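Long-range contacts in transaminase (Bacillus megaterium, PDB 5G0A), which catalyses the pyridoxal-5'-phosphate-dependent transfer of amino groups with S selectivity, as an omega-transaminase of the class-III aminotransferase family: residues Y82-D87 against T330-V336; K96-I101 against V341-E346; R160-Y164 against G435-N439. All coordinates share one frame. Numbering follows the deposited sequence.

Contact 1 (Y82-D87 against T330-V336). With PLP (pyridoxal-5'-phosphate), chain E.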
ATOM      1  N   TYR B  82      29.203  29.230 -16.074  1.00 26.49           N
ATOM      2  CA  TYR B  82      28.283  28.792 -15.039  1.00 25.50           C
ATOM      3  C   TYR B  82      29.052  28.368 -13.773  1.00 27.42           C
ATOM      4  O   TYR B  82      30.205  27.961 -13.883  1.00 26.90           O
ATOM      5  CB  TYR B  82      27.495  27.591 -15.590  1.00 26.74           C
ATOM      6  CG  TYR B  82      26.665  27.899 -16.824  1.00 25.34           C
ATOM      7  CD1 TYR B  82      25.504  28.688 -16.730  1.00 25.61           C
ATOM      8  CD2 TYR B  82      27.014  27.367 -18.070  1.00 26.58           C
ATOM      9  CE1 TYR B  82      24.723  28.956 -17.850  1.00 27.46           C
ATOM     10  CE2 TYR B  82      26.241  27.622 -19.196  1.00 26.47           C
ATOM     11  CZ  TYR B  82      25.104  28.420 -19.086  1.00 27.63           C
ATOM     12  OH  TYR B  82      24.334  28.665 -20.203  1.00 26.70           O
ATOM     13  N   GLY B  83      28.445  28.427 -12.579  1.00 25.89           N
ATOM     14  CA  GLY B  83      27.067  28.861 -12.360  1.00 23.75           C
ATOM     15  C   GLY B  83      26.057  27.723 -12.327  1.00 24.14           C
ATOM     16  O   GLY B  83      26.388  26.542 -12.526  1.00 24.50           O
ATOM     17  N   PHE B  84      24.810  28.106 -12.091  1.00 23.54           N
ATOM     18  CA  PHE B  84      23.720  27.141 -12.052  1.00 23.08           C
ATOM     19  C   PHE B  84      22.419  27.804 -12.485  1.00 23.28           C
ATOM     20  O   PHE B  84      22.086  28.889 -12.006  1.00 23.48           O
ATOM     21  CB  PHE B  84      23.553  26.610 -10.623  1.00 23.09           C
ATOM     22  CG  PHE B  84      22.276  25.818 -10.450  1.00 22.89           C
ATOM     23  CD1 PHE B  84      22.170  24.557 -11.042  1.00 23.83           C
ATOM     24  CD2 PHE B  84      21.178  26.359  -9.780  1.00 23.78           C
ATOM     25  CE1 PHE B  84      20.984  23.832 -10.960  1.00 23.98           C
ATOM     26  CE2 PHE B  84      19.973  25.626  -9.689  1.00 23.85           C
ATOM     27  CZ  PHE B  84      19.894  24.363 -10.278  1.00 24.92           C
ATOM     28  N   VAL B  85      21.680  27.143 -13.372  1.00 22.36           N
ATOM     29  CA  VAL B  85      20.268  27.501 -13.590  1.00 22.64           C
ATOM     30  C   VAL B  85      19.443  26.223 -13.543  1.00 21.09           C
ATOM     31  O   VAL B  85      19.948  25.147 -13.911  1.00 23.87           O
ATOM     32  CB  VAL B  85      19.999  28.260 -14.923  1.00 22.53           C
ATOM     33  CG1 VAL B  85      20.667  29.640 -14.903  1.00 24.81           C
ATOM     34  CG2 VAL B  85      20.400  27.434 -16.142  1.00 24.59           C
ATOM     35  N   TRP B  86      18.194  26.342 -13.090  1.00 22.65           N
ATOM     36  CA  TRP B  86      17.334  25.176 -13.039  1.00 22.87           C
ATOM     37  C   TRP B  86      16.549  25.011 -14.329  1.00 23.39           C
ATOM     38  O   TRP B  86      16.705  25.807 -15.271  1.00 23.81           O
ATOM     39  CB  TRP B  86      16.429  25.157 -11.802  1.00 22.31           C
ATOM     40  CG  TRP B  86      15.269  26.125 -11.734  1.00 23.16           C
ATOM     41  CD1 TRP B  86      15.316  27.471 -11.469  1.00 22.95           C
ATOM     42  CD2 TRP B  86      13.886  25.789 -11.850  1.00 22.98           C
ATOM     43  NE1 TRP B  86      14.051  27.992 -11.404  1.00 22.85           N
ATOM     44  CE2 TRP B  86      13.149  26.986 -11.653  1.00 23.39           C
ATOM     45  CE3 TRP B  86      13.190  24.587 -12.107  1.00 23.87           C
ATOM     46  CZ2 TRP B  86      11.753  27.024 -11.690  1.00 24.17           C
ATOM     47  CZ3 TRP B  86      11.777  24.633 -12.174  1.00 24.36           C
ATOM     48  CH2 TRP B  86      11.084  25.858 -11.969  1.00 24.79           C
ATOM     49  N   ASP B  87      15.716  23.978 -14.367  1.00 23.26           N
ATOM     50  CA  ASP B  87      15.240  23.421 -15.641  1.00 25.77           C
ATOM     51  C   ASP B  87      14.287  24.351 -16.390  1.00 26.97           C
ATOM     52  O   ASP B  87      14.027  24.132 -17.574  1.00 28.16           O
ATOM     53  CB  ASP B  87      14.554  22.068 -15.374  1.00 27.91           C
ATOM     54  CG  ASP B  87      14.398  21.217 -16.627  1.00 33.17           C
ATOM     55  OD1 ASP B  87      15.375  21.091 -17.415  1.00 32.22           O
ATOM     56  OD2 ASP B  87      13.287  20.661 -16.786  1.00 34.09           O
ATOM     57  N   THR B 330      15.912  20.013  -8.298  1.00 20.89           N
ATOM     58  CA  THR B 330      16.848  21.156  -8.317  1.00 21.58           C
ATOM     59  C   THR B 330      17.916  21.003  -9.422  1.00 20.98           C
ATOM     60  O   THR B 330      18.054  21.891 -10.284  1.00 22.65           O
ATOM     61  CB  THR B 330      17.525  21.372  -6.938  1.00 22.62           C
ATOM     62  OG1 THR B 330      16.501  21.542  -5.940  1.00 23.76           O
ATOM     63  CG2 THR B 330      18.389  22.644  -6.958  1.00 24.18           C
ATOM     64  N   TYR B 331      18.658  19.900  -9.395  1.00 21.99           N
ATOM     65  CA  TYR B 331      19.818  19.747 -10.265  1.00 22.00           C
ATOM     66  C   TYR B 331      19.510  19.142 -11.637  1.00 22.52           C
ATOM     67  O   TYR B 331      20.413  18.946 -12.448  1.00 22.84           O
ATOM     68  CB  TYR B 331      20.959  19.005  -9.564  1.00 22.89           C
ATOM     69  CG  TYR B 331      21.417  19.762  -8.330  1.00 23.81           C
ATOM     70  CD1 TYR B 331      21.554  21.154  -8.362  1.00 25.23           C
ATOM     71  CD2 TYR B 331      21.675  19.104  -7.136  1.00 24.84           C
ATOM     72  CE1 TYR B 331      21.959  21.867  -7.241  1.00 24.70           C
ATOM     73  CE2 TYR B 331      22.102  19.820  -6.008  1.00 24.91           C
ATOM     74  CZ  TYR B 331      22.227  21.206  -6.079  1.00 24.66           C
ATOM     75  OH  TYR B 331      22.637  21.962  -4.980  1.00 24.66           O
ATOM     76  N   ALA B 332      18.235  18.846 -11.900  1.00 21.80           N
ATOM     77  CA  ALA B 332      17.866  18.365 -13.236  1.00 21.83           C
ATOM     78  C   ALA B 332      18.299  19.368 -14.305  1.00 21.67           C
ATOM     79  O   ALA B 332      17.855  20.520 -14.294  1.00 23.47           O
ATOM     80  CB  ALA B 332      16.354  18.153 -13.329  1.00 23.12           C
ATOM     81  N   GLY B 333      19.145  18.907 -15.225  1.00 22.28           N
ATOM     82  CA  GLY B 333      19.609  19.731 -16.339  1.00 22.73           C
ATOM     83  C   GLY B 333      20.801  20.615 -15.992  1.00 23.71           C
ATOM     84  O   GLY B 333      21.170  21.497 -16.776  1.00 23.64           O
ATOM     85  N   HIS B 334      21.400  20.377 -14.822  1.00 22.13           N
ATOM     86  CA  HIS B 334      22.527  21.189 -14.340  1.00 22.12           C
ATOM     87  C   HIS B 334      23.484  21.531 -15.480  1.00 21.60           C
ATOM     88  O   HIS B 334      24.016  20.627 -16.116  1.00 22.05           O
ATOM     89  CB  HIS B 334      23.282  20.452 -13.219  1.00 23.06           C
ATOM     90  CG  HIS B 334      24.262  21.331 -12.502  1.00 21.92           C
ATOM     91  ND1 HIS B 334      25.369  21.887 -13.124  1.00 24.43           N
ATOM     92  CD2 HIS B 334      24.269  21.793 -11.232  1.00 22.93           C
ATOM     93  CE1 HIS B 334      26.014  22.644 -12.254  1.00 23.17           C
ATOM     94  NE2 HIS B 334      25.365  22.607 -11.103  1.00 21.40           N
ATOM     95  N   PRO B 335      23.700  22.842 -15.761  1.00 23.22           N
ATOM     96  CA  PRO B 335      24.376  23.164 -17.035  1.00 22.75           C
ATOM     97  C   PRO B 335      25.794  22.602 -17.132  1.00 23.94           C
ATOM     98  O   PRO B 335      26.240  22.244 -18.214  1.00 23.54           O
ATOM     99  CB  PRO B 335      24.358  24.708 -17.076  1.00 23.48           C
ATOM    100  CG  PRO B 335      24.188  25.127 -15.646  1.00 24.23           C
ATOM    101  CD  PRO B 335      23.300  24.058 -15.027  1.00 23.47           C
ATOM    102  N   VAL B 336      26.498  22.500 -16.004  1.00 23.10           N
ATOM    103  CA  VAL B 336      27.883  21.980 -16.047  1.00 23.92           C
ATOM    104  C   VAL B 336      27.874  20.458 -16.224  1.00 22.02           C
ATOM    105  O   VAL B 336      28.682  19.905 -16.982  1.00 22.00           O
ATOM    106  CB  VAL B 336      28.681  22.385 -14.797  1.00 22.33           C
ATOM    107  CG1 VAL B 336      30.107  21.839 -14.848  1.00 23.45           C
ATOM    108  CG2 VAL B 336      28.706  23.907 -14.664  1.00 25.07           C
TER
HETATM  109  N1  PLP E1298      13.529  19.098   0.690  1.00 20.83           N
HETATM  110  C2  PLP E1298      13.346  20.426   0.703  1.00 21.44           C
HETATM  111  C2A PLP E1298      12.868  21.153   1.945  1.00 23.24           C
HETATM  112  C3  PLP E1298      13.664  21.204  -0.490  1.00 23.89           C
HETATM  113  O3  PLP E1298      13.496  22.541  -0.481  1.00 27.79           O
HETATM  114  C4  PLP E1298      14.186  20.495  -1.677  1.00 23.74           C
HETATM  115  C4A PLP E1298      14.589  21.278  -2.913  1.00 28.52           C
HETATM  116  C5  PLP E1298      14.325  19.032  -1.571  1.00 22.93           C
HETATM  117  C6  PLP E1298      13.968  18.395  -0.390  1.00 21.37           C
HETATM  118  C5A PLP E1298      14.751  18.159  -2.739  1.00 23.84           C
HETATM  119  O4P PLP E1298      15.984  18.513  -3.305  1.00 23.85           O
HETATM  120  P   PLP E1298      16.295  18.145  -4.829  1.00 22.92           P
HETATM  121  O1P PLP E1298      15.967  16.691  -5.064  1.00 23.60           O
HETATM  122  O2P PLP E1298      15.450  19.110  -5.643  1.00 22.69           O
HETATM  123  O3P PLP E1298      17.756  18.398  -4.942  1.00 23.00           O
HETATM  124  O   HOH W   1      18.742  22.979 -15.211  1.00 25.00           O
HETATM  125  O   HOH W   2      16.109  21.733 -12.593  1.00 23.69           O

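Contact 2 (K96-I101 against V341-E346)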
ATOM      1  N   LYS B  96      21.680  20.841 -26.423  1.00 25.54           N
ATOM      2  CA  LYS B  96      22.606  20.115 -27.277  1.00 26.38           C
ATOM      3  C   LYS B  96      22.672  18.651 -26.859  1.00 26.00           C
ATOM      4  O   LYS B  96      22.679  17.770 -27.708  1.00 24.82           O
ATOM      5  CB  LYS B  96      24.003  20.729 -27.219  1.00 27.51           C
ATOM      6  CG  LYS B  96      25.003  20.052 -28.136  1.00 34.17           C
ATOM      7  CD  LYS B  96      26.244  20.926 -28.215  1.00 37.47           C
ATOM      8  CE  LYS B  96      27.484  20.074 -28.330  1.00 41.48           C
ATOM      9  NZ  LYS B  96      28.753  20.867 -28.289  1.00 42.42           N
ATOM     10  N   ALA B  97      22.719  18.385 -25.547  1.00 24.43           N
ATOM     11  CA  ALA B  97      22.832  17.002 -25.096  1.00 24.42           C
ATOM     12  C   ALA B  97      21.634  16.170 -25.604  1.00 23.54           C
ATOM     13  O   ALA B  97      21.801  15.024 -26.021  1.00 24.84           O
ATOM     14  CB  ALA B  97      22.930  16.917 -23.568  1.00 23.20           C
ATOM     15  N   ALA B  98      20.442  16.752 -25.542  1.00 23.76           N
ATOM     16  CA  ALA B  98      19.233  16.055 -25.989  1.00 24.36           C
ATOM     17  C   ALA B  98      19.257  15.858 -27.514  1.00 26.21           C
ATOM     18  O   ALA B  98      18.893  14.776 -28.015  1.00 26.43           O
ATOM     19  CB  ALA B  98      17.987  16.810 -25.553  1.00 24.77           C
ATOM     20  N   LYS B  99      19.706  16.892 -28.228  1.00 24.65           N
ATOM     21  CA  LYS B  99      19.851  16.825 -29.703  1.00 26.80           C
ATOM     22  C   LYS B  99      20.838  15.714 -30.114  1.00 27.57           C
ATOM     23  O   LYS B  99      20.577  14.949 -31.047  1.00 27.51           O
ATOM     24  CB  LYS B  99      20.248  18.199 -30.285  1.00 27.42           C
ATOM     25  CG  LYS B  99      20.467  18.199 -31.814  1.00 28.66           C
ATOM     26  CD  LYS B  99      21.893  17.836 -32.161  1.00 30.45           C
ATOM     27  CE  LYS B  99      22.186  17.949 -33.658  1.00 36.66           C
ATOM     28  NZ  LYS B  99      23.648  17.856 -33.917  1.00 39.70           N
ATOM     29  N   ILE B 100      21.964  15.615 -29.410  1.00 25.93           N
ATOM     30  CA  ILE B 100      22.936  14.572 -29.692  1.00 26.72           C
ATOM     31  C   ILE B 100      22.316  13.201 -29.553  1.00 27.93           C
ATOM     32  O   ILE B 100      22.475  12.348 -30.427  1.00 28.01           O
ATOM     33  CB  ILE B 100      24.175  14.680 -28.796  1.00 27.80           C
ATOM     34  CG1 ILE B 100      24.910  15.993 -29.132  1.00 27.76           C
ATOM     35  CG2 ILE B 100      25.096  13.476 -29.000  1.00 28.71           C
ATOM     36  CD1 ILE B 100      25.996  16.334 -28.132  1.00 26.85           C
ATOM     37  N   ILE B 101      21.596  12.979 -28.454  1.00 26.98           N
ATOM     38  CA  ILE B 101      21.015  11.659 -28.231  1.00 25.40           C
ATOM     39  C   ILE B 101      19.976  11.336 -29.306  1.00 25.37           C
ATOM     40  O   ILE B 101      20.014  10.249 -29.884  1.00 26.33           O
ATOM     41  CB  ILE B 101      20.394  11.529 -26.819  1.00 25.87           C
ATOM     42  CG1 ILE B 101      21.513  11.529 -25.769  1.00 26.86           C
ATOM     43  CG2 ILE B 101      19.562  10.234 -26.706  1.00 26.53           C
ATOM     44  CD1 ILE B 101      20.989  11.746 -24.359  1.00 25.25           C
ATOM     45  N   VAL B 341      28.076  15.787 -20.233  1.00 24.74           N
ATOM     46  CA  VAL B 341      27.375  14.856 -21.121  1.00 24.36           C
ATOM     47  C   VAL B 341      27.709  15.138 -22.592  1.00 24.31           C
ATOM     48  O   VAL B 341      28.045  14.221 -23.352  1.00 24.87           O
ATOM     49  CB  VAL B 341      25.842  14.896 -20.895  1.00 23.71           C
ATOM     50  CG1 VAL B 341      25.121  14.037 -21.932  1.00 23.01           C
ATOM     51  CG2 VAL B 341      25.535  14.369 -19.503  1.00 24.45           C
ATOM     52  N   CYS B 342      27.593  16.402 -22.983  1.00 23.83           N
ATOM     53  CA  CYS B 342      27.882  16.800 -24.366  1.00 25.53           C
ATOM     54  C   CYS B 342      29.271  16.377 -24.783  1.00 25.17           C
ATOM     55  O   CYS B 342      29.438  15.757 -25.834  1.00 24.97           O
ATOM     56  CB  CYS B 342      27.743  18.312 -24.569  1.00 25.66           C
ATOM     57  SG  CYS B 342      26.079  18.963 -24.601  1.00 26.59           S
ATOM     58  N   ALA B 343      30.261  16.673 -23.951  1.00 25.78           N
ATOM     59  CA  ALA B 343      31.645  16.339 -24.295  1.00 26.35           C
ATOM     60  C   ALA B 343      31.873  14.829 -24.302  1.00 26.68           C
ATOM     61  O   ALA B 343      32.543  14.302 -25.178  1.00 26.32           O
ATOM     62  CB  ALA B 343      32.617  17.032 -23.358  1.00 26.08           C
ATOM     63  N   ASN B 344      31.297  14.118 -23.332  1.00 25.29           N
ATOM     64  CA  ASN B 344      31.431  12.666 -23.294  1.00 24.34           C
ATOM     65  C   ASN B 344      30.897  12.028 -24.586  1.00 25.20           C
ATOM     66  O   ASN B 344      31.562  11.196 -25.212  1.00 25.35           O
ATOM     67  CB  ASN B 344      30.658  12.130 -22.081  1.00 25.10           C
ATOM     68  CG  ASN B 344      30.624  10.632 -22.031  1.00 23.36           C
ATOM     69  OD1 ASN B 344      31.646   9.980 -21.879  1.00 24.71           O
ATOM     70  ND2 ASN B 344      29.418  10.075 -22.090  1.00 24.59           N
ATOM     71  N   LEU B 345      29.699  12.449 -24.993  1.00 26.02           N
ATOM     72  CA  LEU B 345      29.056  11.897 -26.186  1.00 26.87           C
ATOM     73  C   LEU B 345      29.819  12.303 -27.459  1.00 27.88           C
ATOM     74  O   LEU B 345      29.920  11.516 -28.412  1.00 27.76           O
ATOM     75  CB  LEU B 345      27.592  12.348 -26.264  1.00 25.87           C
ATOM     76  CG  LEU B 345      26.727  11.809 -25.103  1.00 27.68           C
ATOM     77  CD1 LEU B 345      25.263  12.217 -25.243  1.00 26.08           C
ATOM     78  CD2 LEU B 345      26.875  10.295 -24.996  1.00 26.88           C
ATOM     79  N   GLU B 346      30.342  13.524 -27.464  1.00 26.95           N
ATOM     80  CA  GLU B 346      31.078  14.018 -28.652  1.00 28.65           C
ATOM     81  C   GLU B 346      32.354  13.226 -28.839  1.00 29.51           C
ATOM     82  O   GLU B 346      32.684  12.847 -29.963  1.00 32.10           O
ATOM     83  CB  GLU B 346      31.359  15.516 -28.537  1.00 30.57           C
ATOM     84  CG  GLU B 346      30.122  16.337 -28.881  1.00 31.61           C
ATOM     85  CD  GLU B 346      30.212  17.764 -28.403  1.00 36.31           C
ATOM     86  OE1 GLU B 346      31.174  18.099 -27.685  1.00 39.05           O
ATOM     87  OE2 GLU B 346      29.306  18.544 -28.738  1.00 41.00           O
TER

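Contact 3 (R160-Y164 against G435-N439)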
ATOM      1  N   ARG B 160      14.145  -6.293  -7.838  1.00 25.19           N
ATOM      2  CA  ARG B 160      13.892  -7.583  -7.184  1.00 27.96           C
ATOM      3  C   ARG B 160      15.196  -8.379  -7.055  1.00 28.50           C
ATOM      4  O   ARG B 160      15.250  -9.586  -7.257  1.00 29.24           O
ATOM      5  CB  ARG B 160      12.802  -8.372  -7.929  1.00 27.11           C
ATOM      6  CG  ARG B 160      11.436  -7.706  -7.972  1.00 28.29           C
ATOM      7  CD  ARG B 160      10.892  -7.359  -6.592  1.00 28.96           C
ATOM      8  NE  ARG B 160      11.248  -8.353  -5.585  1.00 29.85           N
ATOM      9  CZ  ARG B 160      11.277  -8.132  -4.270  1.00 30.24           C
ATOM     10  NH1 ARG B 160      10.924  -6.953  -3.769  1.00 28.73           N
ATOM     11  NH2 ARG B 160      11.661  -9.097  -3.446  1.00 31.24           N
ATOM     12  N   LEU B 161      16.256  -7.661  -6.712  1.00 29.53           N
ATOM     13  CA  LEU B 161      17.547  -8.277  -6.447  1.00 30.75           C
ATOM     14  C   LEU B 161      17.719  -8.187  -4.943  1.00 29.49           C
ATOM     15  O   LEU B 161      17.938  -7.108  -4.416  1.00 30.62           O
ATOM     16  CB  LEU B 161      18.661  -7.516  -7.189  1.00 30.85           C
ATOM     17  CG  LEU B 161      20.048  -8.168  -7.159  1.00 32.67           C
ATOM     18  CD1 LEU B 161      20.010  -9.527  -7.833  1.00 32.68           C
ATOM     19  CD2 LEU B 161      21.065  -7.260  -7.829  1.00 31.91           C
ATOM     20  N   ARG B 162      17.586  -9.330  -4.262  1.00 29.94           N
ATOM     21  CA  ARG B 162      17.428  -9.393  -2.800  1.00 31.42           C
ATOM     22  C   ARG B 162      18.529  -8.678  -2.019  1.00 30.98           C
ATOM     23  O   ARG B 162      18.275  -8.064  -0.976  1.00 31.08           O
ATOM     24  CB  ARG B 162      17.398 -10.863  -2.367  1.00 31.68           C
ATOM     25  CG  ARG B 162      16.966 -11.089  -0.938  1.00 33.52           C
ATOM     26  CD  ARG B 162      16.891 -12.578  -0.664  1.00 32.34           C
ATOM     27  NE  ARG B 162      16.553 -12.846   0.731  1.00 35.37           N
ATOM     28  CZ  ARG B 162      16.888 -13.959   1.378  1.00 38.58           C
ATOM     29  NH1 ARG B 162      17.617 -14.899   0.765  1.00 37.82           N
ATOM     30  NH2 ARG B 162      16.511 -14.124   2.647  1.00 39.35           N
ATOM     31  N   SER B 163      19.745  -8.760  -2.548  1.00 30.68           N
ATOM     32  CA  SER B 163      20.945  -8.291  -1.876  1.00 30.70           C
ATOM     33  C   SER B 163      21.252  -6.818  -2.118  1.00 31.32           C
ATOM     34  O   SER B 163      22.261  -6.310  -1.638  1.00 31.66           O
ATOM     35  CB  SER B 163      22.156  -9.131  -2.331  1.00 32.30           C
ATOM     36  OG  SER B 163      22.255  -9.187  -3.753  1.00 33.24           O
ATOM     37  N   TYR B 164      20.380  -6.132  -2.850  1.00 30.67           N
ATOM     38  CA  TYR B 164      20.644  -4.749  -3.203  1.00 29.92           C
ATOM     39  C   TYR B 164      19.460  -3.824  -2.942  1.00 30.96           C
ATOM     40  O   TYR B 164      19.292  -2.822  -3.632  1.00 34.00           O
ATOM     41  CB  TYR B 164      21.135  -4.663  -4.663  1.00 31.95           C
ATOM     42  CG  TYR B 164      22.603  -4.999  -4.767  1.00 33.21           C
ATOM     43  CD1 TYR B 164      23.571  -4.006  -4.599  1.00 35.26           C
ATOM     44  CD2 TYR B 164      23.027  -6.306  -4.990  1.00 31.50           C
ATOM     45  CE1 TYR B 164      24.921  -4.308  -4.669  1.00 36.05           C
ATOM     46  CE2 TYR B 164      24.380  -6.612  -5.070  1.00 33.96           C
ATOM     47  CZ  TYR B 164      25.313  -5.611  -4.898  1.00 36.54           C
ATOM     48  OH  TYR B 164      26.658  -5.891  -4.965  1.00 42.92           O
ATOM     49  N   GLY B 435      33.019 -10.071  -9.294  1.00 32.32           N
ATOM     50  CA  GLY B 435      31.580  -9.982  -9.569  1.00 33.07           C
ATOM     51  C   GLY B 435      30.752  -9.499  -8.394  1.00 37.13           C
ATOM     52  O   GLY B 435      31.251  -9.372  -7.271  1.00 39.68           O
ATOM     53  N   VAL B 436      29.476  -9.241  -8.661  1.00 35.66           N
ATOM     54  CA  VAL B 436      28.538  -8.788  -7.624  1.00 36.29           C
ATOM     55  C   VAL B 436      27.725  -9.946  -7.042  1.00 35.99           C
ATOM     56  O   VAL B 436      27.323  -9.917  -5.872  1.00 33.79           O
ATOM     57  CB  VAL B 436      27.600  -7.695  -8.167  1.00 38.05           C
ATOM     58  CG1 VAL B 436      28.409  -6.485  -8.589  1.00 42.78           C
ATOM     59  CG2 VAL B 436      26.802  -8.187  -9.353  1.00 39.91           C
ATOM     60  N   MET B 437      27.496 -10.958  -7.872  1.00 33.30           N
ATOM     61  CA  MET B 437      26.772 -12.165  -7.489  1.00 36.93           C
ATOM     62  C   MET B 437      27.806 -13.232  -7.125  1.00 37.36           C
ATOM     63  O   MET B 437      28.945 -13.175  -7.593  1.00 39.55           O
ATOM     64  CB  MET B 437      25.874 -12.637  -8.640  1.00 34.49           C
ATOM     65  CG  MET B 437      24.719 -11.694  -8.966  1.00 35.73           C
ATOM     66  SD  MET B 437      23.469 -11.493  -7.672  1.00 37.96           S
ATOM     67  CE  MET B 437      23.841  -9.868  -7.008  1.00 36.69           C
ATOM     68  N   PRO B 438      27.419 -14.205  -6.286  1.00 39.16           N
ATOM     69  CA  PRO B 438      28.402 -15.127  -5.709  1.00 36.73           C
ATOM     70  C   PRO B 438      29.003 -16.142  -6.690  1.00 39.08           C
ATOM     71  O   PRO B 438      30.160 -16.548  -6.509  1.00 39.55           O
ATOM     72  CB  PRO B 438      27.604 -15.839  -4.607  1.00 37.03           C
ATOM     73  CG  PRO B 438      26.190 -15.790  -5.081  1.00 36.15           C
ATOM     74  CD  PRO B 438      26.049 -14.479  -5.805  1.00 37.16           C
ATOM     75  N   ASN B 439      28.238 -16.548  -7.706  1.00 37.32           N
ATOM     76  CA  ASN B 439      28.717 -17.536  -8.692  1.00 38.93           C
ATOM     77  C   ASN B 439      28.981 -16.978 -10.079  1.00 38.38           C
ATOM     78  O   ASN B 439      29.133 -17.741 -11.034  1.00 37.44           O
ATOM     79  CB  ASN B 439      27.695 -18.674  -8.861  1.00 38.14           C
ATOM     80  CG  ASN B 439      27.282 -19.291  -7.550  1.00 39.30           C
ATOM     81  OD1 ASN B 439      28.121 -19.763  -6.783  1.00 41.64           O
ATOM     82  ND2 ASN B 439      25.979 -19.294  -7.284  1.00 41.53           N
TER

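Contact 1 (Y82-D87 against T330-V336)
The two segments run in roughly opposite directions, their CA atoms closing from 6.9 Å at Tyr82 and Val336 to 5.8 Å at Asp87 and Gly333. Residues 82-87 form an extended loop with a cis peptide before Gly83. In 330-336, a type II turn from Tyr331 to His334, with Gly333 at its third position, leads into helix 335-350. His334 is the N-cap: its ND1 accepts from Val336 N at 3.2 Å. Pro335 packs against 82-85, its CB over the face of the Tyr82 ring in a CH-pi contact, 3.9 Å from the centroid. Phe84 forms an aromatic cluster with Tyr331, whose edge meets its face (centroids 5.6 Å apart), and with His334. Direct hydrogen bonds are absent; instead, water 1 bridges Val85 O and Ala332 O, 2.8 Å from each. Phe84 N and His334 NE2 bond to Gln66 and Ser303 of the second subunit. Thr330 gives PLP O2P two hydrogen bonds, from N (2.8 Å) and OG1 (2.7 Å), while Gly121 and Ser122 of the second subunit also bind this cofactor. The site is thus assembled from two subunits, as in class-III relatives, whereas the contact between the segments is apolar, aromatic and water-mediated.

Contact 2 (K96-I101 against V341-E346)
Two near-parallel helices pack here, in the PLP-dependent aminotransferase fold: 96-101 belongs to helix 92-105 and 341-346 to helix 335-350. The axes of these short segments approach to 9.3 Å and cross at 29°. The tightest point is at Ala97 and Cys342, whose CA atoms are 5.1 Å apart; the small alanine leaves a hollow into which the cysteine projects. Its SG lies 3.5 Å from Ala97 N and 3.9 Å from Ala97 CB, with Lys96 CB at 3.8 Å and Ile100 CD1 at 4.4 Å. Val341 CG1 meets the same alanine methyl, Ala97 CB, at 4.0 Å. One turn on, where the CA atoms of Ile100 and Leu345 are 7.5 Å apart, larger side chains take up the space. Ile100 is the bump of its helix, directed at the surface formed by Cys342, Leu345 and Glu346, while Leu345 reaches into the gap beside Ile100 and Ile101. Phe117 of strand 112-118 touches Ala97 and Ala98, so helix 92-105 lies against this strand, at the edge of the large sheet within this chain. Lys96 and Glu346, both partly exposed, form a salt bridge, although the place of Glu346 OE2 is less sure. Deeper in the interface, Leu345 CB touches Ile100 CG2 at 3.9 Å and Leu345 CD1 touches Ile101 CG1 at 3.8 Å.

Contact 3 (R160-Y164 against G435-N439)
Across the segments these two loops meet by van der Waals contact, and three of the four touching residue pairs meet at Met437 CE. The backbones stay well apart, the nearest CA atoms being those of Ser163 and Met437 at 9.0 Å, so Met437 must span the gap. Its CE ends up among three residues of the other loop: 3.9 Å from Leu161 CD2, 3.7 Å from Ser163 OG and 3.8 Å from Tyr164 CE2. The last approach is at the ring edge, near the ring plane. Alongside, Tyr164 OH lies 3.8 Å from Val436 CB. Tyr164 also packs on Val328 of the second subunit.

Aromatic contacts extend the patch: Tyr164 meets His410 edge-to-face, and its ring also meets that of Phe25.

Polar interactions point to other partners. Within 160-164, a backbone hydrogen bond of 3.1 Å from Tyr164 N to Leu161 O closes a turn over 161-164, from which Leu161, Ser163 and Tyr164 face Met437. Met437 O accepts from Thr419 OG1, and Arg160 hydrogen-bonds through NH2 to Asn225 of the third subunit and makes a cation-pi contact with Tyr226 there.

The nearest atoms of the Leu161 side chain and a bound PLP are about 9 Å apart, too far to touch. With no hydrogen bond crossing between the segments, a small, mostly apolar patch joins the loop between helix 153-157 and strand 168-169 to that between strands 431-432 and 440-443.

In the fold
Along the chain the first segments of contacts 1, 2 and 3 come in that order, followed by their second segments in the same order, so every pair of contacts interlaces. Contacts 1 and 2 share helix 335-350, contact 1 at its start and contact 2 further along; their centres are about 16 Å apart and their nearest atoms about 5 Å. Contact 3 lies on the opposite side of the chain's centre, its centre about 35 Å from that of contact 1 and about 32 Å from that of contact 2. All three touch the second subunit. Helix 335-350 thus connects a cofactor-binding loop to helix 92-105, while at contact 3 Arg160 and Arg162 also meet the third subunit.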